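Local structure of DynF (Micromonospora chersina, 6UBL) at residues V81-I86 and G112-P117; E87-G92 and K99-L104. The protein is of unknown function but belongs to the dynemicin (enediyne) biosynthetic pathway and forms a beta-barrel that holds palmitic acid, consistent with binding a long, apolar ligand. All coordinates share one frame; numbering follows the deposited sequence.

Interaction 1: V81-I86 and G112-P117; sequences VYTNLI and GQIRTP
Two antiparallel strands of the DynF beta-barrel, 81-92 and 108-115, pair here along 81-83 and 112-114. Val81 and Ile114 form a hydrogen-bonded pair: Val81 N reaches Ile114 O at 3.1 Å in the carbonyl plane, and Ile114 N returns to Val81 O at 2.8 Å, nearly along the C=O axis. Thr83 and Gly112 make the second such pair, but there each N-H meets the opposite carbonyl from above its plane. Thr83 O takes a further bond from Asn84 ND2 (2.8 Å), so the carboxamide of the next residue folds back on the strand; the same ND2 also binds the Arg11 carbonyl, and OD1 accepts from Val13 N, tying the N-terminal segment to the outside of this strand. On the side of the barrel wall where the palmitic acid lies, Val81, Thr83 and Ile114 come together, with Val81 CB 4.5 Å from Ile114 CB, and Ile114 also touches the ligand. Thr83 OG1 sits in the crowded position between its own N and carbonyl carbon (chi1 61°), which brings it over the Gly112 peptide, 3.1 Å from Gly112 C; its angles to Gly112 N and O are too poor for a hydrogen bond. The side facing the second subunit carries Tyr82 and Gln113, a non-hydrogen-bonded pair whose side chains run alongside each other in the same direction. Tyr82 CD1 lies 3.9 Å from Gln113 CB and its CE1 is 3.8 Å from Gln113 NE2, ring and amide planes being turned 45° apart. That NE2 bonds Tyr194 OH of the second subunit, and Pro191 of the same subunit packs on Tyr82, so this face forms part of the dimer interface; Arg11 adds a cation-pi contact to the ring.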
loop_
_atom_site.group_PDB
_atom_site.type_symbol
_atom_site.label_atom_id
_atom_site.label_comp_id
_atom_site.label_asym_id
_atom_site.label_seq_id
_atom_site.Cartn_x
_atom_site.Cartn_y
_atom_site.Cartn_z
ATOM N N VAL A 81 -8.911 -5.051 17.527
ATOM C CA VAL A 81 -9.061 -6.380 16.949
ATOM C C VAL A 81 -8.174 -6.457 15.717
ATOM O O VAL A 81 -8.211 -5.560 14.862
ATOM C CB VAL A 81 -10.530 -6.677 16.593
ATOM C CG1 VAL A 81 -10.645 -7.980 15.816
ATOM C CG2 VAL A 81 -11.384 -6.734 17.859
ATOM N N TYR A 82 -7.390 -7.529 15.623
ATOM C CA TYR A 82 -6.554 -7.816 14.467
ATOM C C TYR A 82 -7.259 -8.850 13.603
ATOM O O TYR A 82 -7.915 -9.758 14.113
ATOM C CB TYR A 82 -5.197 -8.330 14.940
ATOM C CG TYR A 82 -4.442 -7.210 15.612
ATOM C CD1 TYR A 82 -3.661 -6.338 14.876
ATOM C CD2 TYR A 82 -4.583 -6.980 16.976
ATOM C CE1 TYR A 82 -3.001 -5.287 15.473
ATOM C CE2 TYR A 82 -3.929 -5.929 17.591
ATOM C CZ TYR A 82 -3.134 -5.090 16.827
ATOM O OH TYR A 82 -2.474 -4.037 17.424
ATOM N N THR A 83 -7.149 -8.697 12.293
ATOM C CA THR A 83 -7.913 -9.510 11.360
ATOM C C THR A 83 -6.983 -10.098 10.311
ATOM O O THR A 83 -5.936 -9.534 10.003
ATOM C CB THR A 83 -8.982 -8.666 10.651
ATOM O OG1 THR A 83 -8.340 -7.619 9.919
ATOM C CG2 THR A 83 -9.957 -8.053 11.651
ATOM N N ASN A 84 -7.361 -11.258 9.784
ATOM C CA ASN A 84 -6.770 -11.773 8.558
ATOM C C ASN A 84 -7.918 -12.119 7.616
ATOM O O ASN A 84 -8.904 -12.727 8.036
ATOM C CB ASN A 84 -5.968 -13.072 8.733
ATOM C CG ASN A 84 -4.632 -12.915 9.462
ATOM O OD1 ASN A 84 -3.994 -13.925 9.776
ATOM N ND2 ASN A 84 -4.189 -11.683 9.712
ATOM N N LEU A 85 -7.767 -11.786 6.339
ATOM C CA LEU A 85 -8.690 -12.229 5.300
ATOM C C LEU A 85 -8.173 -13.581 4.821
ATOM O O LEU A 85 -7.096 -13.662 4.228
ATOM C CB LEU A 85 -8.726 -11.203 4.172
ATOM C CG LEU A 85 -9.546 -11.504 2.930
ATOM C CD1 LEU A 85 -10.989 -11.783 3.292
ATOM C CD2 LEU A 85 -9.446 -10.335 1.951
ATOM N N ILE A 86 -8.917 -14.650 5.112
ATOM C CA ILE A 86 -8.414 -16.004 4.888
ATOM C C ILE A 86 -8.995 -16.699 3.660
ATOM O O ILE A 86 -8.420 -17.706 3.205
ATOM C CB ILE A 86 -8.555 -16.914 6.126
ATOM C CG1 ILE A 86 -10.028 -17.184 6.465
ATOM C CG2 ILE A 86 -7.846 -16.311 7.326
ATOM C CD1 ILE A 86 -10.210 -18.176 7.621
ATOM N N GLY A 112 -5.294 -7.082 8.535
ATOM C CA GLY A 112 -5.798 -5.771 8.858
ATOM C C GLY A 112 -6.050 -5.625 10.340
ATOM O O GLY A 112 -5.653 -6.467 11.151
ATOM N N GLN A 113 -6.704 -4.523 10.688
ATOM C CA GLN A 113 -6.976 -4.238 12.088
ATOM C C GLN A 113 -8.138 -3.266 12.212
ATOM O O GLN A 113 -8.539 -2.600 11.248
ATOM C CB GLN A 113 -5.740 -3.712 12.809
ATOM C CG GLN A 113 -5.189 -2.423 12.240
ATOM C CD GLN A 113 -3.830 -2.111 12.807
ATOM O OE1 GLN A 113 -2.823 -2.157 12.101
ATOM N NE2 GLN A 113 -3.791 -1.811 14.097
ATOM N N ILE A 114 -8.682 -3.212 13.426
ATOM C CA ILE A 114 -9.771 -2.313 13.789
ATOM C C ILE A 114 -9.360 -1.618 15.078
ATOM O O ILE A 114 -9.078 -2.288 16.081
ATOM C CB ILE A 114 -11.084 -3.086 13.999
ATOM C CG1 ILE A 114 -11.432 -3.921 12.767
ATOM C CG2 ILE A 114 -12.217 -2.119 14.315
ATOM C CD1 ILE A 114 -12.642 -4.821 12.948
ATOM N N ARG A 115 -9.290 -0.290 15.045
ATOM C CA ARG A 115 -8.893 0.468 16.220
ATOM C C ARG A 115 -9.371 1.908 16.111
ATOM O O ARG A 115 -9.708 2.395 15.031
ATOM C CB ARG A 115 -7.379 0.409 16.463
ATOM C CG ARG A 115 -6.481 1.043 15.371
ATOM C CD ARG A 115 -5.177 1.528 16.012
ATOM N NE ARG A 115 -5.506 2.652 16.881
ATOM C CZ ARG A 115 -5.002 2.887 18.092
ATOM N NH1 ARG A 115 -4.100 2.078 18.630
ATOM N NH2 ARG A 115 -5.420 3.947 18.777
ATOM N N THR A 116 -9.382 2.584 17.253
ATOM C CA THR A 116 -9.694 4.012 17.286
ATOM C C THR A 116 -8.731 4.778 16.381
ATOM O O THR A 116 -7.505 4.591 16.481
ATOM C CB THR A 116 -9.561 4.514 18.721
ATOM O OG1 THR A 116 -10.519 3.849 19.560
ATOM C CG2 THR A 116 -9.726 6.028 18.798
ATOM N N PRO A 117 -9.231 5.626 15.486
ATOM C CA PRO A 117 -8.338 6.436 14.652
ATOM C C PRO A 117 -7.706 7.579 15.436
ATOM O O PRO A 117 -8.210 8.018 16.471
ATOM C CB PRO A 117 -9.268 6.960 13.549
ATOM C CG PRO A 117 -10.614 7.053 14.243
ATOM C CD PRO A 117 -10.653 5.865 15.170
#

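Interaction 2: E87-G92 and K99-L104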
loop_
_atom_site.group_PDB
_atom_site.type_symbol
_atom_site.label_atom_id
_atom_site.label_comp_id
_atom_site.label_asym_id
_atom_site.label_seq_id
_atom_site.Cartn_x
_atom_site.Cartn_y
_atom_site.Cartn_z
ATOM N N GLU A 87 -10.100 -16.200 3.114
ATOM C CA GLU A 87 -10.657 -16.788 1.907
ATOM C C GLU A 87 -11.617 -15.767 1.317
ATOM O O GLU A 87 -12.248 -15.002 2.055
ATOM C CB GLU A 87 -11.430 -18.086 2.208
ATOM C CG GLU A 87 -11.670 -18.954 0.974
ATOM C CD GLU A 87 -12.331 -20.280 1.298
ATOM O OE1 GLU A 87 -12.779 -20.462 2.446
ATOM O OE2 GLU A 87 -12.380 -21.160 0.404
ATOM N N MET A 88 -11.687 -15.732 -0.015
ATOM C CA MET A 88 -12.564 -14.813 -0.723
ATOM C C MET A 88 -13.036 -15.467 -2.011
ATOM O O MET A 88 -12.359 -16.338 -2.571
ATOM C CB MET A 88 -11.833 -13.515 -1.075
ATOM C CG MET A 88 -12.664 -12.464 -1.799
ATOM S SD MET A 88 -11.729 -10.924 -1.882
ATOM C CE MET A 88 -10.342 -11.375 -2.909
ATOM N N LYS A 89 -14.211 -15.046 -2.467
ATOM C CA LYS A 89 -14.623 -15.286 -3.847
ATOM C C LYS A 89 -15.570 -14.156 -4.228
ATOM O O LYS A 89 -16.647 -14.027 -3.635
ATOM C CB LYS A 89 -15.316 -16.641 -4.032
ATOM C CG LYS A 89 -15.640 -16.929 -5.502
ATOM C CD LYS A 89 -16.162 -18.343 -5.753
ATOM C CE LYS A 89 -16.163 -18.682 -7.252
ATOM N NZ LYS A 89 -16.516 -20.103 -7.538
ATOM N N MET A 90 -15.175 -13.328 -5.190
ATOM C CA MET A 90 -16.079 -12.343 -5.765
ATOM C C MET A 90 -16.095 -12.522 -7.274
ATOM O O MET A 90 -15.058 -12.784 -7.888
ATOM C CB MET A 90 -15.654 -10.930 -5.418
ATOM C CG MET A 90 -15.668 -10.662 -3.936
ATOM S SD MET A 90 -15.236 -8.978 -3.537
ATOM C CE MET A 90 -16.797 -8.173 -3.891
ATOM N N VAL A 91 -17.268 -12.360 -7.873
ATOM C CA VAL A 91 -17.443 -12.578 -9.302
ATOM C C VAL A 91 -18.127 -11.365 -9.914
ATOM O O VAL A 91 -19.086 -10.823 -9.351
ATOM C CB VAL A 91 -18.260 -13.861 -9.581
ATOM C CG1 VAL A 91 -18.481 -14.036 -11.080
ATOM C CG2 VAL A 91 -17.565 -15.076 -8.986
ATOM N N GLY A 92 -17.649 -10.964 -11.090
ATOM C CA GLY A 92 -18.285 -9.909 -11.851
ATOM C C GLY A 92 -18.124 -10.205 -13.325
ATOM O O GLY A 92 -17.319 -11.050 -13.731
ATOM N N LYS A 99 -15.928 -12.711 -17.671
ATOM C CA LYS A 99 -16.205 -12.975 -16.264
ATOM C C LYS A 99 -14.903 -12.943 -15.474
ATOM O O LYS A 99 -13.954 -13.669 -15.796
ATOM C CB LYS A 99 -16.870 -14.347 -16.122
ATOM C CG LYS A 99 -17.290 -14.733 -14.715
ATOM C CD LYS A 99 -18.032 -16.070 -14.725
ATOM C CE LYS A 99 -19.200 -16.057 -13.739
ATOM N NZ LYS A 99 -20.440 -16.684 -14.294
ATOM N N ILE A 100 -14.869 -12.116 -14.432
ATOM C CA ILE A 100 -13.687 -11.923 -13.603
ATOM C C ILE A 100 -13.977 -12.521 -12.231
ATOM O O ILE A 100 -15.008 -12.209 -11.610
ATOM C CB ILE A 100 -13.334 -10.430 -13.479
ATOM C CG1 ILE A 100 -13.161 -9.805 -14.874
ATOM C CG2 ILE A 100 -12.071 -10.238 -12.641
ATOM C CD1 ILE A 100 -13.063 -8.286 -14.868
ATOM N N THR A 101 -13.076 -13.385 -11.760
ATOM C CA THR A 101 -13.195 -14.001 -10.446
ATOM C C THR A 101 -12.008 -13.577 -9.599
ATOM O O THR A 101 -10.853 -13.735 -10.019
ATOM C CB THR A 101 -13.254 -15.533 -10.570
ATOM O OG1 THR A 101 -14.366 -15.906 -11.374
ATOM C CG2 THR A 101 -13.394 -16.169 -9.187
ATOM N N VAL A 102 -12.297 -13.031 -8.419
ATOM C CA VAL A 102 -11.280 -12.503 -7.523
ATOM C C VAL A 102 -11.193 -13.397 -6.298
ATOM O O VAL A 102 -12.199 -13.644 -5.625
ATOM C CB VAL A 102 -11.572 -11.044 -7.143
ATOM C CG1 VAL A 102 -10.430 -10.476 -6.324
ATOM C CG2 VAL A 102 -11.799 -10.198 -8.389
ATOM N N THR A 103 -9.987 -13.891 -6.024
ATOM C CA THR A 103 -9.700 -14.745 -4.881
ATOM C C THR A 103 -8.417 -14.238 -4.235
ATOM O O THR A 103 -7.816 -13.264 -4.693
ATOM C CB THR A 103 -9.556 -16.196 -5.339
ATOM O OG1 THR A 103 -8.522 -16.278 -6.321
ATOM C CG2 THR A 103 -10.866 -16.704 -5.948
ATOM N N LEU A 104 -7.987 -14.894 -3.164
ATOM C CA LEU A 104 -6.742 -14.507 -2.520
ATOM C C LEU A 104 -5.527 -15.162 -3.169
ATOM O O LEU A 104 -5.564 -16.314 -3.607
ATOM C CB LEU A 104 -6.756 -14.890 -1.037
ATOM C CG LEU A 104 -7.823 -14.222 -0.180
ATOM C CD1 LEU A 104 -7.659 -14.731 1.255
ATOM C CD2 LEU A 104 -7.745 -12.718 -0.236
HETATM O O HOH W 1 -9.499 -17.112 -1.597
#
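Strands 81-92 and 100-104 make a beta hairpin, held at its turn end by two hydrogen-bonded pairs, Met90 with Val102 and Gly92 with Ile100, whose four N-H...O bonds all lie in the carbonyl planes. Toward Leu104 the backbones part, and a water accepts from both Met88 N (3.0 Å) and Leu104 N (3.1 Å), bridging the strands. In the conformer described, Met88 extends with CG anti to its N, then bends at chi3 (65°), so that its terminal CE drops into the notch between Val102 CG1 (3.5 Å) and Leu104 CD2 (4.0 Å), floored by Thr103 O (3.6 Å). Leu104 in turn pushes CD1 against the other backbone, 3.4 Å from Glu87 N. On the face of Val91 and Thr101, Val91 CG1 is crossed obliquely by the bent Lys99 chain; Lys99 CE presses to 3.4 Å, tighter than usual for two carbons. The Met88 and Val102 side chains touch the palmitic acid and thus line its pocket. Phe60 of strand 54-68 meets Ile100 and Val102, strand 37-50 meets Met90 through Ile42 and Ser44, and strand 129-141 flanks the hairpin beyond 100-104, with Ala137 and Phe139 against Val102.

From the N terminus, strand 81-92 is used twice: its start, 81-83, pairs with 112-114 in interaction 1 and its end, 90-92, with 100-102 in interaction 2. The chain turns after Gly92 and comes straight back, so interaction 2 closes a short hairpin loop; the chain then runs on through 108-115 to reach the start of the same strand, so that interaction 1 closes a wider loop that encloses the hairpin without crossing it. The centres of the two contacts lie about 21 Å apart, on opposite sides of the chain's centre, yet Leu104 CD1 comes within 3.2 Å of Leu85 O. Strand 129-141 pairs with both returning strands, and the palmitic acid touches both contacts.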